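Local coordinates for protein tungsten formylmethanofuran dehydrogenase subunit E (Syntrophus aciditrophicus, PDB 3D00) that binds a zinc ion in a treble-clef zinc finger and belongs to the FmdE family, implicated in microbial methanogenesis; its own role is not established, at residues V37-K42 with D141-R146; L8-E13 with Q65-C70. All coordinates share one frame; numbering follows the deposited sequence.

From the N terminus, the chain runs through residues 8-13 into helix 12-23, then along helix 28-42, past helix 60-67 and through the sheet to strand 143-149, its outermost strand within this chain. Contact 2 closes the first loop, bringing 8-13 against the end of helix 60-67; contact 1 closes a longer one, from the end of helix 28-42 to strand 143-149. Their segments alternate along the chain, so the two loops cross rather than nest. Helix 28-42 joins them directly: Val37 packs on Leu67 and Thr68, Val41 packs on Leu8, and Asp38 probably accepts a hydrogen bond from Leu8 N. Together they tie the N-terminal segment and two helices to the outer strand of the sheet.

Contact 1. Residues V37-K42 with D141-R146; sequences VDLAVK and DILELR
Leu39, on the last turns of helix 28-42, points its side chain at strand 143-149 and meets two leucines there, Leu143 and Leu145. With Leu145 the approach is tip to tip: Leu39 CG and CD2 both lie 4.0 Å from Leu145 CG, and Leu39 CD1 comes to 4.2 Å from Leu145 CD1. Leu143 is met differently. The two side chains slide past each other in opposite directions, and the touch is made by Leu39 CD2 against Leu143 CB, at 4.0 Å, low on the strand residue. One methyl of Leu39 thus serves both neighbours. What carries it across is the extended first torsion of Leu39, with CG anti to the backbone N (chi1 178°), while Leu143 turns its own CG beside its backbone N. No hydrogen bond crosses; the contact is wholly apolar. With an alanine here in place of Leu39, Leu145 is likely to lose its packing partner on the helix side, and a gap to open beside Leu143 CB.

Between the two leucines on the strand, Glu144 sends its CB away from the helix. Its OE1 accepts a bond from Leu145 N at 2.9 Å, met on the anti side of the carboxylate and 19° out of its plane. Leu143 also touches Phe35 and Met36 of the helix, and Leu145 touches Val98 on the adjacent strand, where Glu144 pairs through its backbone with Phe101. This is helix-on-sheet packing: alternate residues of the chain's outermost strand face a helix packed against the sheet, within the alpha+beta core domain of the FmdE family.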
ATOM      1  N   VAL A  37      -3.752  11.005 -11.282  1.00 34.75           N
ATOM      2  CA  VAL A  37      -3.339   9.782 -11.948  1.00 36.89           C
ATOM      3  C   VAL A  37      -3.828   9.772 -13.390  1.00 35.62           C
ATOM      4  O   VAL A  37      -3.084   9.368 -14.287  1.00 34.41           O
ATOM      5  CB  VAL A  37      -3.852   8.526 -11.194  1.00 37.46           C
ATOM      6  CG1 VAL A  37      -3.663   7.225 -12.035  1.00 38.21           C
ATOM      7  CG2 VAL A  37      -3.181   8.433  -9.852  1.00 37.03           C
ATOM      8  N   ASP A  38      -5.054  10.249 -13.616  1.00 35.53           N
ATOM      9  CA  ASP A  38      -5.556  10.430 -14.967  1.00 35.46           C
ATOM     10  C   ASP A  38      -4.683  11.355 -15.834  1.00 35.28           C
ATOM     11  O   ASP A  38      -4.366  11.013 -16.960  1.00 35.64           O
ATOM     12  CB  ASP A  38      -7.003  10.950 -14.918  1.00 36.06           C
ATOM     13  CG  ASP A  38      -7.570  11.238 -16.278  1.00 36.28           C
ATOM     14  OD1 ASP A  38      -8.106  10.315 -16.934  1.00 37.99           O
ATOM     15  OD2 ASP A  38      -7.512  12.402 -16.671  1.00 37.11           O
ATOM     16  N   LEU A  39      -4.304  12.529 -15.321  1.00 36.54           N
ATOM     17  CA  LEU A  39      -3.427  13.449 -16.079  1.00 35.09           C
ATOM     18  C   LEU A  39      -2.035  12.808 -16.329  1.00 36.47           C
ATOM     19  O   LEU A  39      -1.461  12.931 -17.417  1.00 34.58           O
ATOM     20  CB  LEU A  39      -3.291  14.775 -15.315  1.00 35.66           C
ATOM     21  CG  LEU A  39      -2.391  15.893 -15.887  1.00 35.40           C
ATOM     22  CD1 LEU A  39      -2.913  16.238 -17.237  1.00 34.47           C
ATOM     23  CD2 LEU A  39      -2.303  17.161 -14.982  1.00 34.82           C
ATOM     24  N   ALA A  40      -1.508  12.141 -15.299  1.00 35.51           N
ATOM     25  CA  ALA A  40      -0.210  11.467 -15.358  1.00 36.16           C
ATOM     26  C   ALA A  40      -0.229  10.401 -16.473  1.00 36.84           C
ATOM     27  O   ALA A  40       0.608  10.433 -17.381  1.00 38.85           O
ATOM     28  CB  ALA A  40       0.118  10.848 -14.008  1.00 34.42           C
ATOM     29  N   VAL A  41      -1.213   9.498 -16.448  1.00 37.28           N
ATOM     30  CA  VAL A  41      -1.314   8.423 -17.468  1.00 37.37           C
ATOM     31  C   VAL A  41      -1.449   9.023 -18.864  1.00 38.38           C
ATOM     32  O   VAL A  41      -0.837   8.533 -19.788  1.00 39.38           O
ATOM     33  CB  VAL A  41      -2.505   7.427 -17.210  1.00 36.17           C
ATOM     34  CG1 VAL A  41      -2.793   6.581 -18.443  1.00 36.42           C
ATOM     35  CG2 VAL A  41      -2.266   6.573 -16.001  1.00 33.89           C
ATOM     36  N   LYS A  42      -2.217  10.100 -18.995  1.00 39.16           N
ATOM     37  CA  LYS A  42      -2.422  10.781 -20.280  1.00 40.59           C
ATOM     38  C   LYS A  42      -1.166  11.422 -20.844  1.00 38.81           C
ATOM     39  O   LYS A  42      -1.170  11.791 -21.983  1.00 37.88           O
ATOM     40  CB  LYS A  42      -3.508  11.863 -20.161  1.00 41.64           C
ATOM     41  CG  LYS A  42      -4.963  11.357 -20.326  1.00 43.99           C
ATOM     42  CD  LYS A  42      -5.961  12.526 -20.588  1.00 45.16           C
ATOM     43  CE  LYS A  42      -6.294  13.333 -19.303  1.00 46.73           C
ATOM     44  NZ  LYS A  42      -6.273  14.832 -19.504  1.00 47.06           N
ATOM     45  N   ASP A 141      -7.727  21.335 -13.251  1.00 41.22           N
ATOM     46  CA  ASP A 141      -7.288  22.755 -13.291  1.00 40.23           C
ATOM     47  C   ASP A 141      -6.380  23.182 -12.116  1.00 38.81           C
ATOM     48  O   ASP A 141      -5.607  24.141 -12.222  1.00 39.36           O
ATOM     49  CB  ASP A 141      -8.499  23.705 -13.380  1.00 41.61           C
ATOM     50  CG  ASP A 141      -9.430  23.411 -14.580  1.00 42.60           C
ATOM     51  OD1 ASP A 141      -9.042  22.665 -15.499  1.00 45.19           O
ATOM     52  OD2 ASP A 141     -10.564  23.939 -14.606  1.00 44.21           O
ATOM     53  N   ILE A 142      -6.450  22.464 -11.010  1.00 36.80           N
ATOM     54  CA  ILE A 142      -5.598  22.757  -9.864  1.00 36.08           C
ATOM     55  C   ILE A 142      -4.289  21.961  -9.848  1.00 36.73           C
ATOM     56  O   ILE A 142      -3.519  22.029  -8.890  1.00 37.16           O
ATOM     57  CB  ILE A 142      -6.370  22.527  -8.574  1.00 36.10           C
ATOM     58  CG1 ILE A 142      -6.957  21.109  -8.529  1.00 36.61           C
ATOM     59  CG2 ILE A 142      -7.483  23.581  -8.478  1.00 35.71           C
ATOM     60  CD1 ILE A 142      -7.325  20.628  -7.123  1.00 35.90           C
ATOM     61  N   LEU A 143      -4.019  21.258 -10.940  1.00 37.38           N
ATOM     62  CA  LEU A 143      -2.841  20.391 -11.043  1.00 38.21           C
ATOM     63  C   LEU A 143      -1.712  20.976 -11.911  1.00 37.00           C
ATOM     64  O   LEU A 143      -1.971  21.752 -12.816  1.00 36.55           O
ATOM     65  CB  LEU A 143      -3.303  19.031 -11.579  1.00 37.88           C
ATOM     66  CG  LEU A 143      -4.396  18.363 -10.749  1.00 38.11           C
ATOM     67  CD1 LEU A 143      -4.744  17.026 -11.377  1.00 38.96           C
ATOM     68  CD2 LEU A 143      -3.972  18.198  -9.327  1.00 40.09           C
ATOM     69  N   GLU A 144      -0.466  20.648 -11.585  1.00 37.02           N
ATOM     70  CA  GLU A 144       0.677  20.941 -12.449  1.00 38.31           C
ATOM     71  C   GLU A 144       1.457  19.658 -12.713  1.00 37.04           C
ATOM     72  O   GLU A 144       1.474  18.754 -11.909  1.00 33.32           O
ATOM     73  CB  GLU A 144       1.614  22.003 -11.847  1.00 40.64           C
ATOM     74  CG  GLU A 144       2.604  22.673 -12.852  1.00 44.75           C
ATOM     75  CD  GLU A 144       1.972  23.059 -14.231  1.00 47.21           C
ATOM     76  OE1 GLU A 144       1.897  22.198 -15.165  1.00 50.14           O
ATOM     77  OE2 GLU A 144       1.536  24.225 -14.396  1.00 49.19           O
ATOM     78  N   LEU A 145       2.144  19.628 -13.837  1.00 37.05           N
ATOM     79  CA  LEU A 145       2.823  18.440 -14.346  1.00 39.31           C
ATOM     80  C   LEU A 145       4.273  18.818 -14.586  1.00 39.72           C
ATOM     81  O   LEU A 145       4.561  19.937 -15.012  1.00 38.14           O
ATOM     82  CB  LEU A 145       2.221  18.112 -15.696  1.00 42.01           C
ATOM     83  CG  LEU A 145       1.481  16.879 -16.142  1.00 43.63           C
ATOM     84  CD1 LEU A 145       1.136  17.171 -17.627  1.00 43.95           C
ATOM     85  CD2 LEU A 145       2.327  15.666 -16.016  1.00 43.87           C
ATOM     86  N   ARG A 146       5.192  17.899 -14.370  1.00 39.92           N
ATOM     87  CA  ARG A 146       6.576  18.164 -14.711  1.00 40.53           C
ATOM     88  C   ARG A 146       7.227  16.874 -15.142  1.00 38.94           C
ATOM     89  O   ARG A 146       7.017  15.870 -14.500  1.00 37.84           O
ATOM     90  CB  ARG A 146       7.301  18.712 -13.488  1.00 43.81           C
ATOM     91  CG  ARG A 146       8.781  18.584 -13.563  1.00 47.03           C
ATOM     92  CD  ARG A 146       9.463  19.592 -12.691  1.00 51.16           C
ATOM     93  NE  ARG A 146       9.221  19.315 -11.274  1.00 53.77           N
ATOM     94  CZ  ARG A 146       8.645  20.161 -10.401  1.00 54.29           C
ATOM     95  NH1 ARG A 146       8.216  21.379 -10.751  1.00 53.90           N
ATOM     96  NH2 ARG A 146       8.513  19.762  -9.140  1.00 54.57           N
TER

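Contact 2. Residues L8-E13 with Q65-C70; sequences LSYSYE and QLLTPC
Leu8 and Tyr10 both bear on Leu67, the last helical residue of 60-67, and nearly all of the contact is apolar. Leu8 reaches it with a single methyl: CD1 lies 3.9 Å from Leu67 CB, the side chains meeting at a slant. Tyr10 takes the other end of the same leucine. Leu67 CD2 sits at the edge of the phenol ring, close to its plane, 3.9 Å from Tyr10 CD2 and 4.0 Å from Tyr10 CE2, so the methyl meets the rim and not a face. One ring face has Ser9 OG over its centre, 4.1 Å above the plane. In Leu67 the CG stands anti to the carbonyl carbon (chi1 -69°), and this carries CD2 to the ring although its CB does not point at the other segment.

Where main chain takes part, the carbonyl at the helix end is involved: Leu8 CD1 lies 3.3 Å from Leu67 O, a close van der Waals touch, and no hydrogen bond joins the segments.

Polar bonds instead shape each segment separately. Thr68, the first residue to leave helical angles, accepts a 3.2 Å bond at OG1 from Cys70 N, forming an ST turn. Ser11 occupies the N-cap of helix 12-23, its OG bonded to Glu14 N.

Around the pair, Leu67 also packs on Tyr15 of helix 12-23 and Val37 of helix 28-42, and Leu8 on Val41. Beyond the turn, Thr68, Pro69 and Cys70 touch Tyr50 of strand 50-54, placing this surface contact where three helices meet beside the sheet.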
ATOM      1  N   LEU A   8      -9.712   8.090 -16.018  1.00 43.90           N
ATOM      2  CA  LEU A   8      -9.376   7.044 -16.979  1.00 44.22           C
ATOM      3  C   LEU A   8     -10.681   6.540 -17.668  1.00 45.00           C
ATOM      4  O   LEU A   8     -11.369   7.338 -18.300  1.00 44.53           O
ATOM      5  CB  LEU A   8      -8.530   5.936 -16.320  1.00 44.36           C
ATOM      6  CG  LEU A   8      -7.147   6.325 -15.751  1.00 44.44           C
ATOM      7  CD1 LEU A   8      -6.537   5.149 -15.120  1.00 44.56           C
ATOM      8  CD2 LEU A   8      -6.205   6.855 -16.825  1.00 44.98           C
ATOM      9  N   SER A   9     -11.021   5.255 -17.494  1.00 46.32           N
ATOM     10  CA  SER A   9     -12.197   4.617 -18.113  1.00 46.63           C
ATOM     11  C   SER A   9     -13.487   4.834 -17.323  1.00 46.67           C
ATOM     12  O   SER A   9     -14.574   4.513 -17.811  1.00 47.26           O
ATOM     13  CB  SER A   9     -11.964   3.094 -18.242  1.00 46.96           C
ATOM     14  OG  SER A   9     -12.142   2.424 -16.988  1.00 47.01           O
ATOM     15  N   TYR A  10     -13.374   5.342 -16.099  1.00 47.13           N
ATOM     16  CA  TYR A  10     -14.547   5.562 -15.245  1.00 47.49           C
ATOM     17  C   TYR A  10     -15.150   6.981 -15.392  1.00 47.01           C
ATOM     18  O   TYR A  10     -14.461   7.951 -15.691  1.00 47.15           O
ATOM     19  CB  TYR A  10     -14.213   5.317 -13.763  1.00 48.55           C
ATOM     20  CG  TYR A  10     -13.664   3.954 -13.388  1.00 48.68           C
ATOM     21  CD1 TYR A  10     -14.452   2.813 -13.438  1.00 48.71           C
ATOM     22  CD2 TYR A  10     -12.372   3.824 -12.905  1.00 49.44           C
ATOM     23  CE1 TYR A  10     -13.949   1.578 -13.056  1.00 49.01           C
ATOM     24  CE2 TYR A  10     -11.859   2.604 -12.535  1.00 49.34           C
ATOM     25  CZ  TYR A  10     -12.646   1.478 -12.604  1.00 49.38           C
ATOM     26  OH  TYR A  10     -12.098   0.273 -12.207  1.00 49.37           O
ATOM     27  N   SER A  11     -16.459   7.072 -15.187  1.00 45.24           N
ATOM     28  CA  SER A  11     -17.130   8.336 -14.975  1.00 43.80           C
ATOM     29  C   SER A  11     -16.777   8.770 -13.577  1.00 43.19           C
ATOM     30  O   SER A  11     -16.332   7.957 -12.773  1.00 45.30           O
ATOM     31  CB  SER A  11     -18.655   8.168 -15.124  1.00 43.45           C
ATOM     32  OG  SER A  11     -19.178   7.272 -14.148  1.00 42.01           O
ATOM     33  N   TYR A  12     -16.962  10.039 -13.261  1.00 42.95           N
ATOM     34  CA  TYR A  12     -16.615  10.532 -11.932  1.00 43.65           C
ATOM     35  C   TYR A  12     -17.431   9.786 -10.872  1.00 44.52           C
ATOM     36  O   TYR A  12     -16.940   9.507  -9.784  1.00 44.08           O
ATOM     37  CB  TYR A  12     -16.841  12.033 -11.828  1.00 43.15           C
ATOM     38  CG  TYR A  12     -16.265  12.655 -10.591  1.00 42.49           C
ATOM     39  CD1 TYR A  12     -14.917  12.861 -10.472  1.00 42.10           C
ATOM     40  CD2 TYR A  12     -17.088  13.015  -9.526  1.00 42.85           C
ATOM     41  CE1 TYR A  12     -14.393  13.411  -9.329  1.00 43.01           C
ATOM     42  CE2 TYR A  12     -16.575  13.571  -8.376  1.00 42.65           C
ATOM     43  CZ  TYR A  12     -15.241  13.773  -8.285  1.00 43.03           C
ATOM     44  OH  TYR A  12     -14.727  14.321  -7.144  1.00 43.85           O
ATOM     45  N   GLU A  13     -18.673   9.453 -11.210  1.00 45.18           N
ATOM     46  CA  GLU A  13     -19.566   8.776 -10.282  1.00 45.98           C
ATOM     47  C   GLU A  13     -19.181   7.324 -10.114  1.00 45.31           C
ATOM     48  O   GLU A  13     -19.246   6.815  -9.010  1.00 45.42           O
ATOM     49  CB  GLU A  13     -21.022   8.891 -10.739  1.00 47.53           C
ATOM     50  CG  GLU A  13     -21.579  10.331 -10.682  1.00 48.48           C
ATOM     51  CD  GLU A  13     -21.377  11.144 -11.952  1.00 48.90           C
ATOM     52  OE1 GLU A  13     -20.562  10.788 -12.825  1.00 49.27           O
ATOM     53  OE2 GLU A  13     -22.052  12.180 -12.075  1.00 50.32           O
ATOM     54  N   GLN A  65      -3.500   2.630  -6.638  1.00 37.38           N
ATOM     55  CA  GLN A  65      -3.905   1.226  -6.563  1.00 38.06           C
ATOM     56  C   GLN A  65      -5.203   0.923  -7.237  1.00 40.10           C
ATOM     57  O   GLN A  65      -5.327  -0.127  -7.912  1.00 39.76           O
ATOM     58  CB  GLN A  65      -3.938   0.773  -5.136  1.00 39.50           C
ATOM     59  CG  GLN A  65      -2.579   0.789  -4.559  1.00 39.13           C
ATOM     60  CD  GLN A  65      -2.518   0.138  -3.231  1.00 40.75           C
ATOM     61  OE1 GLN A  65      -1.818  -0.853  -3.061  1.00 40.94           O
ATOM     62  NE2 GLN A  65      -3.234   0.697  -2.257  1.00 38.48           N
ATOM     63  N   LEU A  66      -6.165   1.835  -7.122  1.00 40.49           N
ATOM     64  CA  LEU A  66      -7.472   1.645  -7.759  1.00 40.78           C
ATOM     65  C   LEU A  66      -7.482   1.809  -9.267  1.00 40.06           C
ATOM     66  O   LEU A  66      -8.357   1.276  -9.935  1.00 40.27           O
ATOM     67  CB  LEU A  66      -8.494   2.654  -7.221  1.00 43.85           C
ATOM     68  CG  LEU A  66      -9.384   2.310  -6.022  1.00 46.10           C
ATOM     69  CD1 LEU A  66      -9.978   3.614  -5.403  1.00 47.33           C
ATOM     70  CD2 LEU A  66     -10.469   1.356  -6.465  1.00 46.92           C
ATOM     71  N   LEU A  67      -6.573   2.609  -9.805  1.00 37.41           N
ATOM     72  CA  LEU A  67      -6.633   3.025 -11.207  1.00 36.47           C
ATOM     73  C   LEU A  67      -5.563   2.446 -12.140  1.00 37.43           C
ATOM     74  O   LEU A  67      -5.700   2.521 -13.373  1.00 39.98           O
ATOM     75  CB  LEU A  67      -6.522   4.561 -11.266  1.00 35.99           C
ATOM     76  CG  LEU A  67      -7.683   5.394 -10.735  1.00 35.21           C
ATOM     77  CD1 LEU A  67      -7.376   6.896 -10.676  1.00 33.41           C
ATOM     78  CD2 LEU A  67      -8.916   5.107 -11.603  1.00 33.39           C
ATOM     79  N   THR A  68      -4.470   1.944 -11.553  1.00 38.99           N
ATOM     80  CA  THR A  68      -3.298   1.517 -12.297  1.00 37.83           C
ATOM     81  C   THR A  68      -2.993   0.085 -11.872  1.00 37.13           C
ATOM     82  O   THR A  68      -3.575  -0.390 -10.915  1.00 35.53           O
ATOM     83  CB  THR A  68      -2.057   2.378 -11.957  1.00 37.41           C
ATOM     84  OG1 THR A  68      -1.642   2.071 -10.640  1.00 37.74           O
ATOM     85  CG2 THR A  68      -2.325   3.917 -12.019  1.00 34.26           C
ATOM     86  N   PRO A  69      -2.141  -0.623 -12.629  1.00 37.37           N
ATOM     87  CA  PRO A  69      -1.703  -1.957 -12.190  1.00 37.77           C
ATOM     88  C   PRO A  69      -0.725  -1.967 -11.053  1.00 37.79           C
ATOM     89  O   PRO A  69      -0.419  -3.063 -10.542  1.00 38.84           O
ATOM     90  CB  PRO A  69      -1.075  -2.584 -13.468  1.00 37.16           C
ATOM     91  CG  PRO A  69      -1.257  -1.653 -14.549  1.00 36.93           C
ATOM     92  CD  PRO A  69      -1.642  -0.305 -13.989  1.00 36.64           C
ATOM     93  N   CYS A  70      -0.235  -0.778 -10.652  1.00 36.10           N
ATOM     94  CA  CYS A  70       0.755  -0.652  -9.616  1.00 36.04           C
ATOM     95  C   CYS A  70       0.082  -0.748  -8.266  1.00 35.45           C
ATOM     96  O   CYS A  70      -0.787   0.070  -7.924  1.00 34.91           O
ATOM     97  CB  CYS A  70       1.503   0.688  -9.737  1.00 36.22           C
ATOM     98  SG  CYS A  70       2.102   1.057 -11.411  1.00 38.73           S
TER